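Local coordinates for protein glycosyl transferase family 8 (Streptococcus pneumoniae, PDB 5GVV) that transfers galactose from UDP-galactose to the terminal glucose of the already glycosylated serine-rich repeat protein PsrP, probably using manganese, as a step in its O-glycosylation, at residues L105-L115 / L222-K233; G138-L146 / Q178-Y189. All coordinates share one frame; numbering follows the deposited sequence.

Interaction 1: L105-L115 / L222-K233; sequences LDSDLIVTGDL and LPLILHYISQDK. With MN (manganese (II) ion), chain C; UDP (uridine-5'-diphosphate), chain D.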
# COMPACT_ATOMS: atom_id res chain seq x y z
N LEU A 105 -1.08 19.34 4.90
CA LEU A 105 0.09 18.52 5.22
C LEU A 105 0.55 17.69 4.03
O LEU A 105 -0.28 17.09 3.33
CB LEU A 105 -0.20 17.59 6.39
CG LEU A 105 -0.59 18.19 7.74
CD1 LEU A 105 -1.04 17.11 8.71
CD2 LEU A 105 0.56 18.98 8.34
N ASP A 106 1.86 17.66 3.79
CA ASP A 106 2.44 16.68 2.88
C ASP A 106 2.15 15.29 3.44
O ASP A 106 1.72 15.15 4.59
CB ASP A 106 3.95 16.88 2.79
CG ASP A 106 4.38 17.71 1.58
OD1 ASP A 106 3.52 18.35 0.95
OD2 ASP A 106 5.60 17.71 1.28
N SER A 107 2.38 14.24 2.65
CA SER A 107 2.11 12.89 3.13
C SER A 107 3.38 12.08 3.35
O SER A 107 3.32 10.90 3.72
CB SER A 107 1.19 12.16 2.16
OG SER A 107 1.75 12.19 0.87
N ASP A 108 4.53 12.71 3.11
CA ASP A 108 5.82 12.11 3.46
C ASP A 108 6.21 12.61 4.85
O ASP A 108 7.36 12.99 5.08
CB ASP A 108 6.89 12.48 2.44
CG ASP A 108 7.09 13.98 2.32
OD1 ASP A 108 6.14 14.74 2.61
OD2 ASP A 108 8.19 14.41 1.91
N LEU A 109 5.25 12.63 5.76
CA LEU A 109 5.51 13.11 7.11
C LEU A 109 4.77 12.32 8.17
O LEU A 109 3.87 11.53 7.87
CB LEU A 109 5.20 14.61 7.23
CG LEU A 109 3.81 15.14 6.92
CD1 LEU A 109 2.84 14.87 8.05
CD2 LEU A 109 3.87 16.64 6.64
N ILE A 110 5.17 12.56 9.42
CA ILE A 110 4.63 11.88 10.58
C ILE A 110 4.31 12.89 11.69
O ILE A 110 5.17 13.69 12.05
CB ILE A 110 5.65 10.88 11.15
CG1 ILE A 110 5.92 9.75 10.15
CG2 ILE A 110 5.18 10.32 12.48
CD1 ILE A 110 4.79 8.72 10.06
N VAL A 111 3.10 12.83 12.23
CA VAL A 111 2.72 13.63 13.40
C VAL A 111 2.95 12.78 14.64
O VAL A 111 2.53 11.62 14.70
CB VAL A 111 1.24 14.05 13.31
CG1 VAL A 111 0.81 14.84 14.55
CG2 VAL A 111 0.99 14.85 12.03
N THR A 112 3.63 13.35 15.64
CA THR A 112 4.02 12.58 16.83
C THR A 112 3.31 13.03 18.10
O THR A 112 3.55 12.45 19.17
CB THR A 112 5.54 12.67 17.10
OG1 THR A 112 5.89 14.01 17.49
CG2 THR A 112 6.33 12.26 15.87
N GLY A 113 2.45 14.04 18.00
CA GLY A 113 1.75 14.52 19.18
C GLY A 113 0.63 15.49 18.90
O GLY A 113 0.27 15.73 17.74
N ASP A 114 0.07 16.05 19.97
CA ASP A 114 -1.05 16.99 19.91
C ASP A 114 -0.64 18.26 19.17
O ASP A 114 0.34 18.90 19.52
CB ASP A 114 -1.47 17.34 21.34
CG ASP A 114 -2.76 18.14 21.41
OD1 ASP A 114 -3.18 18.76 20.40
OD2 ASP A 114 -3.35 18.16 22.51
N LEU A 115 -1.42 18.63 18.15
CA LEU A 115 -1.14 19.83 17.35
C LEU A 115 -2.01 21.02 17.73
O LEU A 115 -2.13 21.97 16.95
CB LEU A 115 -1.29 19.54 15.86
CG LEU A 115 -0.40 18.46 15.23
CD1 LEU A 115 -0.68 18.33 13.75
CD2 LEU A 115 1.07 18.77 15.48
N LEU A 222 10.68 13.70 20.38
CA LEU A 222 10.42 13.87 18.96
C LEU A 222 9.77 15.21 18.65
O LEU A 222 8.90 15.67 19.40
CB LEU A 222 9.50 12.75 18.46
CG LEU A 222 10.06 11.59 17.63
CD1 LEU A 222 11.55 11.49 17.73
CD2 LEU A 222 9.39 10.26 18.03
N PRO A 223 10.20 15.85 17.56
CA PRO A 223 9.49 17.05 17.10
C PRO A 223 8.06 16.67 16.73
O PRO A 223 7.83 15.53 16.31
CB PRO A 223 10.28 17.46 15.85
CG PRO A 223 11.67 16.92 16.08
CD PRO A 223 11.44 15.60 16.79
N LEU A 224 7.11 17.59 16.90
CA LEU A 224 5.70 17.29 16.66
C LEU A 224 5.42 16.86 15.22
O LEU A 224 4.54 16.03 14.98
CB LEU A 224 4.81 18.47 17.06
CG LEU A 224 4.56 18.60 18.56
CD1 LEU A 224 3.89 19.92 18.94
CD2 LEU A 224 3.72 17.43 19.03
N ILE A 225 6.16 17.42 14.26
CA ILE A 225 5.99 17.00 12.87
C ILE A 225 7.32 16.67 12.20
O ILE A 225 8.20 17.52 12.07
CB ILE A 225 5.19 18.04 12.05
CG1 ILE A 225 3.79 18.20 12.63
CG2 ILE A 225 5.12 17.60 10.59
CD1 ILE A 225 2.84 19.09 11.82
N LEU A 226 7.46 15.41 11.77
CA LEU A 226 8.67 14.94 11.09
C LEU A 226 8.44 14.88 9.59
O LEU A 226 7.59 14.12 9.13
CB LEU A 226 9.05 13.54 11.57
CG LEU A 226 9.56 13.37 13.00
CD1 LEU A 226 9.79 11.90 13.29
CD2 LEU A 226 10.84 14.16 13.19
N HIS A 227 9.21 15.65 8.83
CA HIS A 227 9.03 15.73 7.38
C HIS A 227 10.20 15.07 6.66
O HIS A 227 11.33 15.58 6.68
CB HIS A 227 8.89 17.20 6.96
CG HIS A 227 8.40 17.38 5.55
ND1 HIS A 227 8.21 18.62 4.98
CD2 HIS A 227 8.05 16.48 4.60
CE1 HIS A 227 7.77 18.48 3.75
NE2 HIS A 227 7.66 17.19 3.49
N TYR A 228 9.93 13.94 6.01
CA TYR A 228 10.97 13.21 5.30
C TYR A 228 11.14 13.72 3.87
O TYR A 228 10.88 12.98 2.90
CB TYR A 228 10.67 11.71 5.30
CG TYR A 228 10.64 11.10 6.68
CD1 TYR A 228 11.80 10.60 7.26
CD2 TYR A 228 9.46 11.02 7.40
CE1 TYR A 228 11.78 10.03 8.52
CE2 TYR A 228 9.43 10.46 8.66
CZ TYR A 228 10.59 9.97 9.21
OH TYR A 228 10.56 9.42 10.47
N ILE A 229 11.59 14.96 3.73
CA ILE A 229 11.82 15.56 2.42
C ILE A 229 12.93 14.83 1.68
O ILE A 229 13.64 14.01 2.27
CB ILE A 229 12.20 17.06 2.53
CG1 ILE A 229 13.56 17.22 3.23
CG2 ILE A 229 11.12 17.84 3.27
CD1 ILE A 229 14.11 18.64 3.20
N SER A 230 13.07 15.15 0.38
CA SER A 230 14.07 14.56 -0.52
C SER A 230 13.67 13.17 -1.00
O SER A 230 12.60 12.67 -0.68
CB SER A 230 15.48 14.54 0.09
OG SER A 230 15.68 13.40 0.91
N GLN A 231 14.53 12.54 -1.80
CA GLN A 231 14.23 11.22 -2.33
C GLN A 231 14.72 10.11 -1.41
O GLN A 231 14.56 8.93 -1.72
CB GLN A 231 14.81 11.06 -3.74
CG GLN A 231 14.39 12.16 -4.71
CD GLN A 231 12.89 12.20 -4.97
OE1 GLN A 231 12.11 12.75 -4.18
NE2 GLN A 231 12.47 11.63 -6.10
N ASP A 232 15.31 10.50 -0.28
CA ASP A 232 15.80 9.54 0.70
C ASP A 232 14.68 9.18 1.68
O ASP A 232 14.78 9.47 2.87
CB ASP A 232 17.00 10.13 1.45
CG ASP A 232 17.62 9.15 2.42
OD1 ASP A 232 17.75 7.95 2.07
OD2 ASP A 232 17.98 9.57 3.54
N LYS A 233 13.62 8.55 1.17
CA LYS A 233 12.44 8.25 1.98
C LYS A 233 12.65 7.03 2.87
O LYS A 233 13.26 6.05 2.45
CB LYS A 233 11.22 8.03 1.07
CG LYS A 233 10.97 9.13 0.03
CD LYS A 233 10.76 10.50 0.67
CE LYS A 233 9.88 11.38 -0.22
NZ LYS A 233 10.05 12.84 0.09
MN MN C . 7.09 16.33 1.64
N1 UDP D . 2.96 13.12 -4.01
C2 UDP D . 2.12 12.10 -4.41
N3 UDP D . 2.61 11.03 -5.14
C4 UDP D . 3.95 10.97 -5.47
C5 UDP D . 4.80 12.00 -5.05
C6 UDP D . 4.27 13.12 -4.42
O2 UDP D . 0.93 12.15 -4.12
O4 UDP D . 4.38 10.01 -6.11
C1' UDP D . 2.40 14.24 -3.23
C2' UDP D . 2.51 13.93 -1.74
O2' UDP D . 1.41 14.49 -1.05
C3' UDP D . 3.77 14.65 -1.32
C4' UDP D . 3.77 15.86 -2.24
O4' UDP D . 3.16 15.42 -3.45
O3' UDP D . 3.71 15.01 0.05
C5' UDP D . 5.18 16.40 -2.51
O5' UDP D . 6.07 15.31 -2.57
PA UDP D . 7.31 15.27 -1.54
O1A UDP D . 6.73 15.27 -0.19
O2A UDP D . 8.15 14.07 -1.79
O3A UDP D . 8.14 16.62 -1.83
PB UDP D . 9.16 17.28 -0.75
O1B UDP D . 9.51 18.66 -1.16
O2B UDP D . 10.40 16.46 -0.74
O3B UDP D . 8.54 17.28 0.59
O HOH W 1 6.63 14.29 20.06
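H227 brings the edge of its imidazole up to the carboxylates of D106 and D108, and all three side chains close on one manganese ion. NE2 of H227 binds the metal at 2.1 Å, D106 gives OD2 alone, and D108 chelates it with both OD1 and OD2; O1A and O3B of the UDP diphosphate complete six ligand atoms. D106 and D108 form the DxD motif of a GT-A glycosyltransferase. Chi1 of -167° carries the H227 imidazole past the end of the strand pair to the metal, while CG2 of I229 sits over the centre of the ring and N197 holds ND1. K233, its chain bent at chi2, sets NZ 3.0 Å from OD2 of D108 in a salt bridge that meets the oxygen on its anti side. The same NZ lies 2.9 Å from O2A of UDP and also faces the carbonyls of Y228 and S230; with four acceptors around three N-H groups, at least one N-H must be shared. The ribose is held from the other segment, where S107 donates N to O3' and OG to O2'.

Behind the site, 109-111 and 225-227 pair as a two-stranded antiparallel ribbon. I110 and L226 exchange N-H to O bonds, both 2.9 Å, flanked by Y228 to D108 and T112 to L224. T112 OG1 also donates to O of P223 at 2.7 Å, coming from above that carbonyl plane. CD2 of L115 lies against CG1 of I225 at 4.0 Å, the two side chains crossing at about a right angle. The two acidic residues and the diphosphate gather negative charge that manganese and the K233 ammonium would partly offset, consistent with stabilising the UDP leaving group during transfer.

Interaction 2: G138-L146 / Q178-Y189; sequences GVGFNAGVL and QSILNMLFKDQY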
# COMPACT_ATOMS: atom_id res chain seq x y z
N GLY A 138 17.83 26.46 3.30
CA GLY A 138 17.16 26.83 2.08
C GLY A 138 16.62 28.24 2.16
O GLY A 138 16.77 28.92 3.18
N VAL A 139 15.98 28.68 1.09
CA VAL A 139 15.41 30.01 1.05
C VAL A 139 13.89 29.94 1.22
O VAL A 139 13.25 29.00 0.75
CB VAL A 139 15.80 30.74 -0.26
CG1 VAL A 139 15.19 30.04 -1.46
CG2 VAL A 139 15.39 32.20 -0.22
N GLY A 140 13.33 30.92 1.93
CA GLY A 140 11.90 30.94 2.16
C GLY A 140 11.43 29.80 3.04
O GLY A 140 12.22 29.21 3.78
N PHE A 141 10.14 29.49 2.95
CA PHE A 141 9.54 28.47 3.81
C PHE A 141 9.38 27.12 3.11
O PHE A 141 9.33 27.04 1.88
CB PHE A 141 8.19 28.95 4.33
CG PHE A 141 7.22 29.36 3.24
CD1 PHE A 141 6.44 28.41 2.60
CD2 PHE A 141 7.08 30.69 2.89
CE1 PHE A 141 5.54 28.78 1.61
CE2 PHE A 141 6.19 31.07 1.90
CZ PHE A 141 5.41 30.11 1.26
N ASN A 142 9.30 26.06 3.91
CA ASN A 142 8.97 24.74 3.36
C ASN A 142 7.45 24.62 3.21
O ASN A 142 6.70 25.00 4.11
CB ASN A 142 9.51 23.62 4.24
CG ASN A 142 9.16 22.24 3.70
OD1 ASN A 142 8.08 21.72 3.97
ND2 ASN A 142 10.08 21.65 2.95
N ALA A 143 7.01 24.08 2.08
CA ALA A 143 5.59 24.09 1.73
C ALA A 143 4.82 22.87 2.24
O ALA A 143 3.61 22.76 2.02
CB ALA A 143 5.43 24.21 0.23
N GLY A 144 5.52 21.96 2.91
CA GLY A 144 4.93 20.70 3.33
C GLY A 144 3.98 20.80 4.51
O GLY A 144 3.22 19.87 4.79
N VAL A 145 4.04 21.92 5.23
CA VAL A 145 3.12 22.16 6.34
C VAL A 145 2.64 23.60 6.26
O VAL A 145 3.41 24.53 6.51
CB VAL A 145 3.79 21.94 7.71
CG1 VAL A 145 2.81 22.30 8.84
CG2 VAL A 145 4.28 20.51 7.86
N LEU A 146 1.37 23.79 5.91
CA LEU A 146 0.85 25.14 5.73
C LEU A 146 -0.42 25.35 6.54
O LEU A 146 -1.44 24.69 6.29
CB LEU A 146 0.57 25.41 4.25
CG LEU A 146 1.79 25.36 3.33
CD1 LEU A 146 1.38 25.51 1.88
CD2 LEU A 146 2.78 26.43 3.71
N GLN A 178 6.79 24.76 -4.49
CA GLN A 178 7.31 25.45 -3.33
C GLN A 178 7.94 26.78 -3.74
O GLN A 178 7.68 27.81 -3.11
CB GLN A 178 8.34 24.57 -2.61
CG GLN A 178 8.91 25.20 -1.34
CD GLN A 178 9.66 24.19 -0.49
OE1 GLN A 178 9.10 23.18 -0.07
NE2 GLN A 178 10.93 24.47 -0.24
N SER A 179 8.75 26.75 -4.79
CA SER A 179 9.33 27.97 -5.35
C SER A 179 8.24 28.95 -5.78
O SER A 179 8.40 30.17 -5.63
CB SER A 179 10.22 27.65 -6.55
OG SER A 179 11.41 26.99 -6.16
N ILE A 180 7.14 28.42 -6.30
CA ILE A 180 6.02 29.25 -6.74
C ILE A 180 5.33 29.91 -5.54
O ILE A 180 5.00 31.10 -5.58
CB ILE A 180 4.98 28.41 -7.52
CG1 ILE A 180 5.62 27.74 -8.74
CG2 ILE A 180 3.80 29.28 -7.93
CD1 ILE A 180 6.35 28.71 -9.66
N LEU A 181 5.10 29.12 -4.49
CA LEU A 181 4.44 29.61 -3.28
C LEU A 181 5.24 30.73 -2.60
O LEU A 181 4.66 31.72 -2.13
CB LEU A 181 4.20 28.46 -2.31
CG LEU A 181 3.04 27.52 -2.64
CD1 LEU A 181 3.23 26.17 -1.98
CD2 LEU A 181 1.73 28.13 -2.22
N ASN A 182 6.55 30.57 -2.55
CA ASN A 182 7.41 31.60 -1.96
C ASN A 182 7.47 32.85 -2.83
O ASN A 182 7.52 33.98 -2.32
CB ASN A 182 8.81 31.04 -1.73
CG ASN A 182 8.91 30.26 -0.44
OD1 ASN A 182 9.22 30.82 0.61
ND2 ASN A 182 8.62 28.96 -0.50
N MSE A 183 7.50 32.66 -4.13
CA MSE A 183 7.56 33.79 -5.03
C MSE A 183 6.27 34.57 -5.03
O MSE A 183 6.32 35.71 -5.42
CB MSE A 183 7.97 33.32 -6.41
CG MSE A 183 7.39 34.09 -7.57
SE MSE A 183 8.27 33.57 -9.19
CE MSE A 183 9.28 32.01 -8.57
N LEU A 184 5.15 33.99 -4.65
CA LEU A 184 3.86 34.68 -4.63
C LEU A 184 3.58 35.35 -3.29
O LEU A 184 2.92 36.40 -3.24
CB LEU A 184 2.73 33.71 -4.97
CG LEU A 184 1.32 34.31 -5.09
CD1 LEU A 184 1.20 35.18 -6.33
CD2 LEU A 184 0.25 33.23 -5.09
N PHE A 185 4.09 34.77 -2.21
CA PHE A 185 3.61 35.07 -0.86
C PHE A 185 4.56 35.81 0.08
O PHE A 185 4.14 36.23 1.16
CB PHE A 185 3.21 33.77 -0.17
CG PHE A 185 1.82 33.34 -0.48
CD1 PHE A 185 0.78 34.26 -0.49
CD2 PHE A 185 1.54 32.01 -0.75
CE1 PHE A 185 -0.51 33.86 -0.77
CE2 PHE A 185 0.26 31.60 -1.03
CZ PHE A 185 -0.77 32.53 -1.04
N LYS A 186 5.83 35.93 -0.31
CA LYS A 186 6.86 36.55 0.53
C LYS A 186 6.36 37.83 1.21
O LYS A 186 5.56 38.58 0.63
CB LYS A 186 8.11 36.84 -0.30
CG LYS A 186 7.91 37.94 -1.33
CD LYS A 186 8.77 37.74 -2.56
CE LYS A 186 8.33 38.72 -3.63
NZ LYS A 186 6.84 38.81 -3.63
N ASP A 187 6.79 38.04 2.45
CA ASP A 187 6.42 39.21 3.26
C ASP A 187 4.96 39.22 3.73
O ASP A 187 4.50 40.20 4.33
CB ASP A 187 6.76 40.53 2.55
CG ASP A 187 8.14 40.52 1.93
OD1 ASP A 187 9.14 40.50 2.68
OD2 ASP A 187 8.23 40.54 0.68
N GLN A 188 4.24 38.14 3.47
CA GLN A 188 2.87 38.00 3.96
C GLN A 188 2.57 36.61 4.52
O GLN A 188 1.52 36.03 4.24
CB GLN A 188 1.84 38.40 2.89
CG GLN A 188 1.87 39.87 2.51
CD GLN A 188 0.49 40.44 2.21
OE1 GLN A 188 0.24 40.94 1.12
NE2 GLN A 188 -0.40 40.37 3.20
N TYR A 189 3.51 36.07 5.30
CA TYR A 189 3.29 34.80 5.98
C TYR A 189 3.83 34.81 7.42
O TYR A 189 4.80 35.50 7.72
CB TYR A 189 3.84 33.61 5.18
CG TYR A 189 5.35 33.49 5.12
CD1 TYR A 189 6.05 32.76 6.09
CD2 TYR A 189 6.08 34.06 4.09
CE1 TYR A 189 7.42 32.63 6.04
CE2 TYR A 189 7.46 33.93 4.03
CZ TYR A 189 8.12 33.22 5.01
OH TYR A 189 9.49 33.09 4.95
O HOH W 2 12.73 22.64 1.65
O HOH W 3 9.11 20.15 0.82
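Helix 176-185, from Q178 onward, and the chain just beyond it dock on the loop that leads into strand 145-149, an inner, antiparallel strand of the GT-A sheet. N182 carries much of this docking: its amide grips the backbone of F141 at both ends. N of F141 donates to OD1 of N182 at 2.8 Å, in the carbonyl plane and on a lone pair, while ND2 of N182 donates to O of F141 at 3.1 Å. ND2 gives a second, nearly straight bond (174°) to O of Q178, one helical turn back, which fixes the rotation of the amide. OD1 also lies 3.1 Å above the F141 ring plane, offset toward the rim.

At its edge the F141 ring meets the face of Y189 in a T-shaped stack, planes at 67°, with CD2 over the centre of the tyrosine ring. Chi1 of 55° places the phenyl between backbone N and carbonyl carbon, and its far end brings CZ to 4.1 Å from CB of L181. CD1 of L181 packs on CB of A143 at 3.7 Å.

The extended Q178 chain stretches out from the helix, and its OE1 accepts from N of A143 at 3.1 Å, the donor standing well above the amide plane. Two waters join this amide to ND2 of N142, whose OD1 closes an Asx turn on N of G144 and also accepts from N197. N and O of F141 and N of A143 are thus satisfied by helix side chains, consistent with a fixed loop path next to the metal ligand H227.

Overall arrangement
From the N terminus, the chain passes through strand 101-105 of the seven-stranded sheet into 105-115, the first half of interaction 1, whose partner 222-233 arrives only 107 residues later. Interaction 2 lies wholly inside that large loop: 138-146 leads into strand 145-149, and a smaller loop closes 32 residues on, when the chain reaches residues 178-189. The nested contacts touch where N of D106 probably bonds to O of G144, 2.8 Å away, and where H227 packs on N142 and G144. Interaction 1 joins the nucleotide end of the sheet to the late strand 225-227, and interaction 2 fastens helix 176-185 to the same sheet, all within the GT-A domain.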